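Local coordinates for protein cytochrome C (Marichromatium purpuratum 984, PDB 5LO9) that probably oxidises thiosulfate, passing the electrons between the four heme c groups carried by its single chain, a fusion of TsdB and TsdA units, at residues Leu8-Asp13 / Ser81-Ala86; Ala120-His125 / Ala184-Arg189; Trp307-Ala312 / Ser375-Pro380. One frame throughout, in Å; residues are numbered along the deposited sequence.

Contact 1: residues Leu8-Asp13 / Ser81-Ala86; sequences LAEQGD and SAYYGA
Two tyrosine rings of residues 81-86 meet the methyl of Ala9, and one ring also covers a face of the other: CD2 of Tyr83 sits 3.9 Å above the plane of the Tyr84 ring, over its centre. The methyl approaches both rings obliquely. This is the packing of the N-terminal helix (2-10) on the C-terminal helix (74-86) that characterises class I cytochrome c domains. The CA atoms of Ala9 and Tyr83 are 8.1 Å apart, a spacing suited to alanine, since its methyl already fills the distance to the rings. Its CB lies 3.4 Å from CE2 of Tyr83. The same CB is 3.4 Å from OH of Tyr84. Tyr83 has CG anti to its backbone N (chi1 169°), which carries the ring across toward helix 2-10, where it also meets the ring of Phe2. In Tyr84, with CG beside the backbone N (chi1 -83°), the hydroxyl end reaches Ala9, while the side chain also touches Cys21, which is covalently bound to the first heme. The interface is thus mostly apolar at its buried centre, though the Tyr84 hydroxyl also meets the methyl. At its exposed margin the extended chain of Glu10 crosses Tyr83 at about a right angle, the carboxylate turned 80° from the ring plane, and OE2 of Glu10 stops 3.8 Å from OH of Tyr83.

Contact 2: residues Ala120-His125 / Ala184-Arg189; sequences ACVRCH and AYFATR. With HEC (heme c), chain D.
The carbonyl oxygen of Cys121, whose side chain packs on Phe186, takes two backbone N-H groups: His125 N gives a bond of 2.9 Å to Cys121 O. The second, from Cys124 N to the same Cys121 O, is weak at 3.3 Å. These bonds close the short helix of the Cys-X-X-Cys-His heme-binding motif, and Cys121 O also lies in plane at the edge of the His125 ring. With the turn fixed, the two cysteines and the histidine of the motif reach the heme together. SG of Cys121 is covalently bonded to heme CAB at 1.8 Å, and SG of Cys124 to heme CAC at 2.0 Å. NE2 of His125 binds the iron at 2.1 Å, with Met167 as the other axial ligand. ND1 of His125 is hydrogen-bonded to Pro137 O, which holds the ring's rotation and probably makes NE2 a stronger donor to the metal.

Phe186 lies against the outside of this turn. Its CG stands beside the backbone N (chi1 -81°), and the ring brings CZ to 3.8 Å from CB of Cys121. The sulfur of the same cysteine is at the ring edge, SG lying 5.2 Å from the centroid and 77° off the normal. CG1 of Val122 also comes in at the edge, near the ring plane. One face of Phe186 carries CD2 of Tyr185, over its centre. A bulky, wholly apolar ring suits a place bounded by a thioether and a branched aliphatic chain. Phe186, near the end of helix 176-187, thereby joins that helix to heme-binding helix 121-125, while Ala108 of helix 102-110 and Leu147 of helix 144-156 also touch its side chain.

Contact 3: residues Trp307-Ala312 / Ser375-Pro380; sequences WVAYPA and SGRGYP. With HEC (heme c), chain E; EDO (1,2-ethanediol), chain R.
Arg377 reaches past Ala309 and Tyr310 to grip a heme propionate, a bidentate pairing at the heme attached through Cys287 and Cys290, in the part of the chain that also binds thiosulfate. Its CB lies 4.0 Å from C2 of an ethanediol molecule, probably left from crystallisation. CG is anti to the backbone N, the chain runs extended to NE, and CG of Arg377 lies 3.6 Å from heme O1A. At the end, the guanidinium meets the carboxylate through two N-H groups at once: NE of Arg377 bonds to heme O1A at 2.8 Å, with an N-H...O angle of 167°. NH2 of Arg377 gives an almost straight bond (178°) to heme O2A, also 2.8 Å. The propionate carbon lies in the guanidinium plane, and the paired bonds hold the guanidinium edge against the carboxylate. NH1 is turned from the heme; it makes a weak hydrogen bond to Thr372 O. The methyl of Ala309 rests over one guanidinium face, toward its rim, its CB 3.6 Å from NH1 of Arg377, and alanine is small enough for this close cover.

Tyr310 adds a third bond to the propionate, its OH donating to heme O2A at 2.7 Å, with heme O2A and CGA at the ring edge, near its plane; Arg326 NE is hydrogen-bonded to the same OH. The ring and guanidinium planes are 70° apart. A leucine in place of Arg377 would probably leave heme O1A without its NE partner and O2A with Tyr310 but no NH2, setting the propionate freer to turn and removing a charge that likely balances it. Tyr379 meets the same heme at another place, its CE2 3.5 Å from the methyl CMD.

The three contacts follow one another along the chain and lie at or beside three of its four hemes, contact 1 approaching its heme through Tyr84. Contacts 1 and 2 belong to two successive cytochrome c domains, their centres about 26 Å apart. Contact 3 lies in the thiosulfate-binding part, its centre about 56 Å from that of contact 1, across the chain's centre. Contact 2 is intermediate: its nearest atoms are about 14 Å from contact 3, and the side chain of Val122 is about 9 Å from another heme. Tyr310 of contact 3 lies about 8 Å from thiosulfate, beside its pocket; the string of hemes is consistent with electron transfer between that end and the N-terminal domains.

Contact 1: residues Leu8-Asp13 / Ser81-Ala86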
loop_
_atom_site.group_PDB
_atom_site.type_symbol
_atom_site.label_atom_id
_atom_site.label_comp_id
_atom_site.label_asym_id
_atom_site.label_seq_id
_atom_site.Cartn_x
_atom_site.Cartn_y
_atom_site.Cartn_z
ATOM N N LEU A 8 39.361 -42.197 29.304
ATOM C CA LEU A 8 40.161 -40.968 29.323
ATOM C C LEU A 8 39.402 -39.808 29.937
ATOM O O LEU A 8 39.986 -38.991 30.665
ATOM C CB LEU A 8 40.596 -40.577 27.923
ATOM C CG LEU A 8 41.758 -41.331 27.306
ATOM C CD1 LEU A 8 42.107 -40.736 25.926
ATOM C CD2 LEU A 8 42.935 -41.274 28.245
ATOM N N ALA A 9 38.114 -39.678 29.630
ATOM C CA ALA A 9 37.380 -38.570 30.221
ATOM C C ALA A 9 37.206 -38.757 31.721
ATOM O O ALA A 9 37.356 -37.795 32.482
ATOM C CB ALA A 9 36.034 -38.395 29.540
ATOM N N GLU A 10 36.903 -39.980 32.174
ATOM C CA GLU A 10 36.528 -40.168 33.577
ATOM C C GLU A 10 37.716 -40.477 34.486
ATOM O O GLU A 10 37.726 -40.054 35.646
ATOM C CB GLU A 10 35.509 -41.307 33.702
ATOM C CG GLU A 10 34.118 -41.051 33.075
ATOM C CD GLU A 10 33.121 -42.179 33.368
ATOM O OE1 GLU A 10 33.491 -43.152 34.077
ATOM O OE2 GLU A 10 31.998 -42.128 32.820
ATOM N N GLN A 11 38.745 -41.150 33.979
ATOM C CA GLN A 11 39.850 -41.603 34.817
ATOM C C GLN A 11 41.238 -41.287 34.280
ATOM O O GLN A 11 42.206 -41.447 35.024
ATOM C CB GLN A 11 39.751 -43.118 35.036
ATOM C CG GLN A 11 38.562 -43.551 35.880
ATOM C CD GLN A 11 38.213 -45.012 35.655
ATOM O OE1 GLN A 11 39.091 -45.866 35.469
ATOM N NE2 GLN A 11 36.915 -45.309 35.685
ATOM N N GLY A 12 41.370 -40.839 33.047
ATOM C CA GLY A 12 42.671 -40.668 32.466
ATOM C C GLY A 12 43.338 -42.014 32.271
ATOM O O GLY A 12 42.746 -43.071 32.464
ATOM N N ASP A 13 44.616 -41.940 31.896
ATOM C CA ASP A 13 45.505 -43.089 31.683
ATOM C C ASP A 13 46.782 -42.761 32.459
ATOM O O ASP A 13 47.668 -42.100 31.909
ATOM C CB ASP A 13 45.800 -43.289 30.178
ATOM C CG ASP A 13 46.366 -44.668 29.840
ATOM O OD1 ASP A 13 47.507 -44.948 30.259
ATOM O OD2 ASP A 13 45.717 -45.435 29.080
ATOM N N SER A 81 36.865 -37.376 21.164
ATOM C CA SER A 81 35.928 -36.609 20.363
ATOM C C SER A 81 34.582 -37.333 20.254
ATOM O O SER A 81 33.529 -36.732 20.472
ATOM C CB SER A 81 36.528 -36.337 18.990
ATOM O OG SER A 81 37.794 -35.702 19.112
ATOM N N ALA A 82 34.600 -38.643 19.975
ATOM C CA ALA A 82 33.354 -39.407 19.886
ATOM C C ALA A 82 32.660 -39.512 21.233
ATOM O O ALA A 82 31.424 -39.533 21.298
ATOM C CB ALA A 82 33.625 -40.792 19.352
ATOM N N TYR A 83 33.424 -39.617 22.319
ATOM C CA TYR A 83 32.795 -39.727 23.634
ATOM C C TYR A 83 32.036 -38.455 23.995
ATOM O O TYR A 83 30.855 -38.509 24.355
ATOM C CB TYR A 83 33.839 -40.037 24.709
ATOM C CG TYR A 83 33.310 -39.907 26.112
ATOM C CD1 TYR A 83 32.641 -40.941 26.718
ATOM C CD2 TYR A 83 33.475 -38.741 26.829
ATOM C CE1 TYR A 83 32.138 -40.817 28.017
ATOM C CE2 TYR A 83 32.985 -38.611 28.137
ATOM C CZ TYR A 83 32.312 -39.656 28.724
ATOM O OH TYR A 83 31.826 -39.535 30.025
ATOM N N TYR A 84 32.679 -37.292 23.872
ATOM C CA TYR A 84 32.029 -36.049 24.285
ATOM C C TYR A 84 30.904 -35.680 23.330
ATOM O O TYR A 84 29.940 -35.025 23.737
ATOM C CB TYR A 84 33.061 -34.907 24.401
ATOM C CG TYR A 84 33.788 -34.932 25.727
ATOM C CD1 TYR A 84 33.092 -34.723 26.897
ATOM C CD2 TYR A 84 35.146 -35.204 25.818
ATOM C CE1 TYR A 84 33.709 -34.775 28.125
ATOM C CE2 TYR A 84 35.791 -35.240 27.057
ATOM C CZ TYR A 84 35.052 -35.033 28.204
ATOM O OH TYR A 84 35.598 -35.071 29.464
ATOM N N GLY A 85 31.002 -36.120 22.075
ATOM C CA GLY A 85 29.966 -35.850 21.100
ATOM C C GLY A 85 28.722 -36.674 21.312
ATOM O O GLY A 85 27.624 -36.263 20.907
ATOM N N ALA A 86 28.868 -37.835 21.948
ATOM C CA ALA A 86 27.720 -38.673 22.263
ATOM C C ALA A 86 27.000 -38.266 23.534
ATOM O O ALA A 86 25.864 -38.688 23.734
ATOM C CB ALA A 86 28.152 -40.124 22.416
#

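Contact 2: residues Ala120-His125 / Ala184-Arg189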
loop_
_atom_site.group_PDB
_atom_site.type_symbol
_atom_site.label_atom_id
_atom_site.label_comp_id
_atom_site.label_asym_id
_atom_site.label_seq_id
_atom_site.Cartn_x
_atom_site.Cartn_y
_atom_site.Cartn_z
ATOM N N ALA A 120 24.406 -11.177 12.512
ATOM C CA ALA A 120 24.104 -11.715 13.835
ATOM C C ALA A 120 24.918 -12.975 14.122
ATOM O O ALA A 120 25.169 -13.804 13.241
ATOM C CB ALA A 120 22.628 -12.060 13.957
ATOM N N CYS A 121 25.280 -13.158 15.388
ATOM C CA CYS A 121 25.999 -14.371 15.728
ATOM C C CYS A 121 25.194 -15.592 15.298
ATOM O O CYS A 121 25.754 -16.582 14.809
ATOM C CB CYS A 121 26.292 -14.405 17.229
ATOM S SG CYS A 121 26.976 -12.856 17.891
ATOM N N VAL A 122 23.867 -15.536 15.440
ATOM C CA VAL A 122 23.051 -16.715 15.143
ATOM C C VAL A 122 22.942 -16.992 13.658
ATOM O O VAL A 122 22.507 -18.075 13.270
ATOM C CB VAL A 122 21.632 -16.599 15.747
ATOM C CG1 VAL A 122 21.681 -16.472 17.238
ATOM C CG2 VAL A 122 20.894 -15.392 15.185
ATOM N N ARG A 123 23.374 -16.065 12.816
ATOM C CA ARG A 123 23.314 -16.299 11.384
ATOM C C ARG A 123 24.281 -17.400 10.951
ATOM O O ARG A 123 24.050 -18.052 9.935
ATOM C CB ARG A 123 23.596 -14.992 10.659
ATOM C CG ARG A 123 23.054 -14.926 9.290
ATOM C CD ARG A 123 21.518 -15.228 9.263
ATOM N NE ARG A 123 20.869 -14.347 10.216
ATOM C CZ ARG A 123 19.907 -14.667 11.065
ATOM N NH1 ARG A 123 19.411 -15.895 11.126
ATOM N NH2 ARG A 123 19.434 -13.713 11.866
ATOM N N CYS A 124 25.385 -17.580 11.674
ATOM C CA CYS A 124 26.311 -18.685 11.480
ATOM C C CYS A 124 26.235 -19.716 12.592
ATOM O O CYS A 124 26.513 -20.893 12.337
ATOM C CB CYS A 124 27.773 -18.196 11.426
ATOM S SG CYS A 124 28.335 -17.124 10.069
ATOM N N HIS A 125 25.927 -19.305 13.829
ATOM C CA HIS A 125 25.953 -20.231 14.961
ATOM C C HIS A 125 24.615 -20.903 15.226
ATOM O O HIS A 125 24.478 -21.641 16.209
ATOM C CB HIS A 125 26.432 -19.518 16.226
ATOM C CG HIS A 125 27.914 -19.276 16.236
ATOM N ND1 HIS A 125 28.818 -20.247 16.602
ATOM C CD2 HIS A 125 28.649 -18.190 15.889
ATOM C CE1 HIS A 125 30.045 -19.766 16.496
ATOM N NE2 HIS A 125 29.967 -18.521 16.067
ATOM N N ALA A 184 27.954 -13.109 28.210
ATOM C CA ALA A 184 26.918 -13.363 29.212
ATOM C C ALA A 184 25.624 -13.825 28.553
ATOM O O ALA A 184 24.982 -14.770 29.028
ATOM C CB ALA A 184 26.682 -12.112 30.057
ATOM N N TYR A 185 25.257 -13.200 27.433
ATOM C CA TYR A 185 24.051 -13.589 26.729
ATOM C C TYR A 185 24.100 -15.061 26.361
ATOM O O TYR A 185 23.227 -15.839 26.751
ATOM C CB TYR A 185 23.876 -12.730 25.473
ATOM C CG TYR A 185 22.629 -13.082 24.692
ATOM C CD1 TYR A 185 21.406 -12.495 24.983
ATOM C CD2 TYR A 185 22.661 -14.060 23.711
ATOM C CE1 TYR A 185 20.247 -12.847 24.283
ATOM C CE2 TYR A 185 21.525 -14.414 23.017
ATOM C CZ TYR A 185 20.309 -13.811 23.312
ATOM O OH TYR A 185 19.176 -14.170 22.605
ATOM N N PHE A 186 25.146 -15.481 25.664
ATOM C CA PHE A 186 25.155 -16.860 25.185
ATOM C C PHE A 186 25.415 -17.834 26.319
ATOM O O PHE A 186 24.943 -18.974 26.269
ATOM C CB PHE A 186 26.175 -17.041 24.053
ATOM C CG PHE A 186 25.650 -16.595 22.731
ATOM C CD1 PHE A 186 24.617 -17.298 22.116
ATOM C CD2 PHE A 186 26.133 -15.447 22.125
ATOM C CE1 PHE A 186 24.099 -16.883 20.898
ATOM C CE2 PHE A 186 25.626 -15.022 20.921
ATOM C CZ PHE A 186 24.601 -15.740 20.300
ATOM N N ALA A 187 26.134 -17.410 27.355
ATOM C CA ALA A 187 26.326 -18.290 28.503
ATOM C C ALA A 187 25.006 -18.583 29.217
ATOM O O ALA A 187 24.845 -19.656 29.809
ATOM C CB ALA A 187 27.350 -17.678 29.453
ATOM N N THR A 188 24.033 -17.670 29.147
ATOM C CA THR A 188 22.738 -17.883 29.790
ATOM C C THR A 188 21.666 -18.383 28.816
ATOM O O THR A 188 20.477 -18.194 29.091
ATOM C CB THR A 188 22.236 -16.614 30.495
ATOM O OG1 THR A 188 22.005 -15.563 29.546
ATOM C CG2 THR A 188 23.257 -16.113 31.489
ATOM N N ARG A 189 22.053 -18.952 27.610
ATOM C CA ARG A 189 20.970 -19.568 26.839
ATOM C C ARG A 189 20.768 -21.023 27.224
ATOM O O ARG A 189 21.683 -21.695 27.722
ATOM C CB ARG A 189 21.215 -19.563 25.324
ATOM C CG ARG A 189 21.514 -18.272 24.591
ATOM C CD ARG A 189 20.365 -17.292 24.604
ATOM N NE ARG A 189 20.450 -16.563 25.858
ATOM C CZ ARG A 189 19.462 -15.910 26.428
ATOM N NH1 ARG A 189 18.264 -15.909 25.845
ATOM N NH2 ARG A 189 19.695 -15.277 27.582
HETATM FE FE HEC D . 31.566 -17.245 15.742
HETATM C CHA HEC D . 33.562 -19.941 16.686
HETATM C CHB HEC D . 31.509 -16.139 19.066
HETATM C CHC HEC D . 29.449 -14.621 14.843
HETATM C CHD HEC D . 31.862 -18.180 12.399
HETATM N NA HEC D . 32.381 -17.933 17.536
HETATM C C1A HEC D . 33.134 -19.013 17.703
HETATM C C2A HEC D . 33.579 -19.222 19.093
HETATM C C3A HEC D . 32.988 -18.084 19.802
HETATM C C4A HEC D . 32.260 -17.347 18.733
HETATM C CMA HEC D . 33.113 -17.783 21.269
HETATM C CAA HEC D . 34.431 -20.316 19.685
HETATM C CBA HEC D . 33.534 -21.444 20.171
HETATM C CGA HEC D . 34.344 -22.529 20.842
HETATM O O1A HEC D . 33.783 -23.613 21.108
HETATM O O2A HEC D . 35.546 -22.296 21.111
HETATM N NB HEC D . 30.648 -15.675 16.766
HETATM C C1B HEC D . 30.736 -15.403 18.070
HETATM C C2B HEC D . 29.949 -14.207 18.468
HETATM C C3B HEC D . 29.357 -13.756 17.205
HETATM C C4B HEC D . 29.862 -14.737 16.232
HETATM C CMB HEC D . 29.827 -13.616 19.845
HETATM C CAB HEC D . 28.435 -12.602 16.929
HETATM C CBB HEC D . 29.060 -11.322 17.406
HETATM N NC HEC D . 30.784 -16.533 13.951
HETATM C C1C HEC D . 29.954 -15.509 13.799
HETATM C C2C HEC D . 29.564 -15.272 12.395
HETATM C C3C HEC D . 30.288 -16.310 11.649
HETATM C C4C HEC D . 31.012 -17.025 12.732
HETATM C CMC HEC D . 28.654 -14.185 11.910
HETATM C CAC HEC D . 30.286 -16.667 10.180
HETATM C CBC HEC D . 30.325 -15.557 9.168
HETATM N ND HEC D . 32.530 -18.777 14.726
HETATM C C1D HEC D . 32.553 -18.968 13.417
HETATM C C2D HEC D . 33.344 -20.148 13.018
HETATM C C3D HEC D . 33.848 -20.688 14.260
HETATM C C4D HEC D . 33.272 -19.749 15.264
HETATM C CMD HEC D . 33.593 -20.657 11.654
HETATM C CAD HEC D . 34.727 -21.902 14.436
HETATM C CBD HEC D . 36.209 -21.513 14.518
HETATM C CGD HEC D . 37.117 -22.721 14.410
HETATM O O1D HEC D . 38.089 -22.737 15.190
HETATM O O2D HEC D . 36.867 -23.641 13.584
#

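Contact 3: residues Trp307-Ala312 / Ser375-Pro380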
loop_
_atom_site.group_PDB
_atom_site.type_symbol
_atom_site.label_atom_id
_atom_site.label_comp_id
_atom_site.label_asym_id
_atom_site.label_seq_id
_atom_site.Cartn_x
_atom_site.Cartn_y
_atom_site.Cartn_z
ATOM N N TRP A 307 8.464 -0.418 -0.873
ATOM C CA TRP A 307 7.134 0.043 -0.484
ATOM C C TRP A 307 6.679 1.256 -1.290
ATOM O O TRP A 307 5.526 1.318 -1.736
ATOM C CB TRP A 307 7.110 0.385 1.003
ATOM C CG TRP A 307 5.746 0.821 1.451
ATOM C CD1 TRP A 307 5.302 2.105 1.702
ATOM C CD2 TRP A 307 4.633 -0.032 1.660
ATOM N NE1 TRP A 307 3.984 2.077 2.053
ATOM C CE2 TRP A 307 3.552 0.774 2.041
ATOM C CE3 TRP A 307 4.442 -1.407 1.560
ATOM C CZ2 TRP A 307 2.313 0.244 2.342
ATOM C CZ3 TRP A 307 3.197 -1.926 1.851
ATOM C CH2 TRP A 307 2.156 -1.106 2.227
ATOM N N VAL A 308 7.572 2.232 -1.489
ATOM C CA VAL A 308 7.205 3.494 -2.135
ATOM C C VAL A 308 7.238 3.396 -3.640
ATOM O O VAL A 308 6.985 4.397 -4.318
ATOM C CB VAL A 308 8.138 4.655 -1.744
ATOM C CG1 VAL A 308 8.053 4.963 -0.245
ATOM C CG2 VAL A 308 9.619 4.327 -2.142
ATOM N N ALA A 309 7.568 2.231 -4.174
ATOM C CA ALA A 309 7.759 2.019 -5.601
ATOM C C ALA A 309 6.600 1.283 -6.265
ATOM O O ALA A 309 6.569 1.184 -7.495
ATOM C CB ALA A 309 9.047 1.213 -5.829
ATOM N N TYR A 310 5.682 0.721 -5.487
ATOM C CA TYR A 310 4.547 -0.019 -6.015
ATOM C C TYR A 310 3.257 0.695 -5.626
ATOM O O TYR A 310 3.168 1.278 -4.529
ATOM C CB TYR A 310 4.515 -1.459 -5.483
ATOM C CG TYR A 310 5.607 -2.350 -6.019
ATOM C CD1 TYR A 310 5.365 -3.247 -7.051
ATOM C CD2 TYR A 310 6.880 -2.281 -5.509
ATOM C CE1 TYR A 310 6.371 -4.052 -7.543
ATOM C CE2 TYR A 310 7.878 -3.087 -5.990
ATOM C CZ TYR A 310 7.630 -3.960 -6.997
ATOM O OH TYR A 310 8.661 -4.740 -7.456
ATOM N N PRO A 311 2.226 0.650 -6.483
ATOM C CA PRO A 311 2.048 -0.003 -7.787
ATOM C C PRO A 311 3.039 0.370 -8.880
ATOM O O PRO A 311 3.432 1.534 -8.949
ATOM C CB PRO A 311 0.660 0.475 -8.211
ATOM C CG PRO A 311 -0.040 0.703 -6.986
ATOM C CD PRO A 311 0.976 1.277 -6.043
ATOM N N ALA A 312 3.359 -0.577 -9.769
ATOM C CA ALA A 312 4.342 -0.373 -10.833
ATOM C C ALA A 312 4.084 -1.321 -11.979
ATOM O O ALA A 312 3.608 -2.436 -11.758
ATOM C CB ALA A 312 5.730 -0.642 -10.336
ATOM N N SER A 375 18.154 5.314 -3.329
ATOM C CA SER A 375 19.487 4.747 -3.255
ATOM C C SER A 375 19.492 3.544 -2.319
ATOM O O SER A 375 19.048 3.626 -1.169
ATOM C CB SER A 375 20.485 5.799 -2.787
ATOM O OG SER A 375 21.664 5.181 -2.297
ATOM N N GLY A 376 19.992 2.421 -2.825
ATOM C CA GLY A 376 20.011 1.171 -2.099
ATOM C C GLY A 376 19.036 0.155 -2.634
ATOM O O GLY A 376 19.044 -0.991 -2.177
ATOM N N ARG A 377 18.193 0.529 -3.582
ATOM C CA ARG A 377 17.151 -0.374 -4.013
ATOM C C ARG A 377 17.739 -1.530 -4.797
ATOM O O ARG A 377 18.670 -1.347 -5.583
ATOM C CB ARG A 377 16.143 0.353 -4.866
ATOM C CG ARG A 377 14.898 -0.486 -5.049
ATOM C CD ARG A 377 13.963 0.115 -6.051
ATOM N NE ARG A 377 12.879 -0.783 -6.390
ATOM C CZ ARG A 377 11.960 -0.487 -7.284
ATOM N NH1 ARG A 377 12.014 0.689 -7.882
ATOM N NH2 ARG A 377 11.004 -1.358 -7.573
ATOM N N GLY A 378 17.165 -2.718 -4.593
ATOM C CA GLY A 378 17.534 -3.897 -5.360
ATOM C C GLY A 378 18.983 -4.305 -5.164
ATOM O O GLY A 378 19.583 -4.145 -4.100
ATOM N N TYR A 379 19.537 -4.848 -6.197
ATOM C CA TYR A 379 20.936 -5.228 -6.240
ATOM C C TYR A 379 21.700 -4.340 -7.201
ATOM O O TYR A 379 21.153 -3.930 -8.229
ATOM C CB TYR A 379 21.078 -6.670 -6.700
ATOM C CG TYR A 379 20.263 -7.688 -5.886
ATOM C CD1 TYR A 379 20.104 -7.570 -4.512
ATOM C CD2 TYR A 379 19.672 -8.768 -6.505
ATOM C CE1 TYR A 379 19.369 -8.518 -3.791
ATOM C CE2 TYR A 379 18.930 -9.703 -5.797
ATOM C CZ TYR A 379 18.789 -9.578 -4.451
ATOM O OH TYR A 379 18.055 -10.527 -3.790
ATOM N N PRO A 380 22.958 -4.012 -6.922
ATOM C CA PRO A 380 23.717 -3.186 -7.884
ATOM C C PRO A 380 23.969 -3.953 -9.173
ATOM O O PRO A 380 24.584 -5.025 -9.163
ATOM C CB PRO A 380 25.018 -2.877 -7.143
ATOM C CG PRO A 380 24.678 -3.081 -5.695
ATOM C CD PRO A 380 23.685 -4.187 -5.651
HETATM FE FE HEC E . 11.900 -11.245 -2.875
HETATM C CHA HEC E . 12.138 -8.566 -5.136
HETATM C CHB HEC E . 9.389 -9.568 -1.103
HETATM C CHC HEC E . 11.480 -14.048 -0.771
HETATM C CHD HEC E . 14.634 -12.715 -4.352
HETATM N NA HEC E . 10.958 -9.401 -3.090
HETATM C C1A HEC E . 11.181 -8.505 -4.045
HETATM C C2A HEC E . 10.331 -7.300 -3.930
HETATM C C3A HEC E . 9.531 -7.578 -2.750
HETATM C C4A HEC E . 9.990 -8.914 -2.295
HETATM C CMA HEC E . 8.508 -6.688 -2.143
HETATM C CAA HEC E . 10.349 -6.073 -4.807
HETATM C CBA HEC E . 11.622 -5.283 -4.525
HETATM C CGA HEC E . 11.631 -3.957 -5.267
HETATM O O1A HEC E . 12.430 -3.085 -4.856
HETATM O O2A HEC E . 10.872 -3.776 -6.267
HETATM N NB HEC E . 10.683 -11.739 -1.252
HETATM C C1B HEC E . 9.752 -10.931 -0.701
HETATM C C2B HEC E . 9.038 -11.558 0.416
HETATM C C3B HEC E . 9.649 -12.877 0.506
HETATM C C4B HEC E . 10.644 -12.882 -0.582
HETATM C CMB HEC E . 7.977 -10.967 1.274
HETATM C CAB HEC E . 9.301 -13.964 1.469
HETATM C CBB HEC E . 7.863 -14.394 1.180
HETATM N NC HEC E . 12.875 -13.073 -2.616
HETATM C C1C HEC E . 12.588 -14.039 -1.729
HETATM C C2C HEC E . 13.550 -15.166 -1.765
HETATM C C3C HEC E . 14.477 -14.768 -2.837
HETATM C C4C HEC E . 13.964 -13.450 -3.275
HETATM C CMC HEC E . 13.520 -16.402 -0.903
HETATM C CAC HEC E . 15.723 -15.455 -3.364
HETATM C CBC HEC E . 15.463 -16.887 -3.708
HETATM N ND HEC E . 13.137 -10.724 -4.470
HETATM C C1D HEC E . 14.160 -11.446 -4.900
HETATM C C2D HEC E . 14.863 -10.823 -6.035
HETATM C C3D HEC E . 14.134 -9.571 -6.306
HETATM C C4D HEC E . 13.079 -9.645 -5.258
HETATM C CMD HEC E . 16.041 -11.417 -6.728
HETATM C CAD HEC E . 14.383 -8.493 -7.346
HETATM C CBD HEC E . 14.392 -8.973 -8.814
HETATM C CGD HEC E . 13.097 -9.580 -9.394
HETATM O O1D HEC E . 12.472 -10.528 -8.828
HETATM O O2D HEC E . 12.689 -9.128 -10.498
HETATM C C1 EDO R . 20.788 2.020 -6.794
HETATM O O1 EDO R . 21.430 2.272 -5.524
HETATM C C2 EDO R . 19.279 2.038 -6.617
HETATM O O2 EDO R . 18.674 3.046 -7.449
#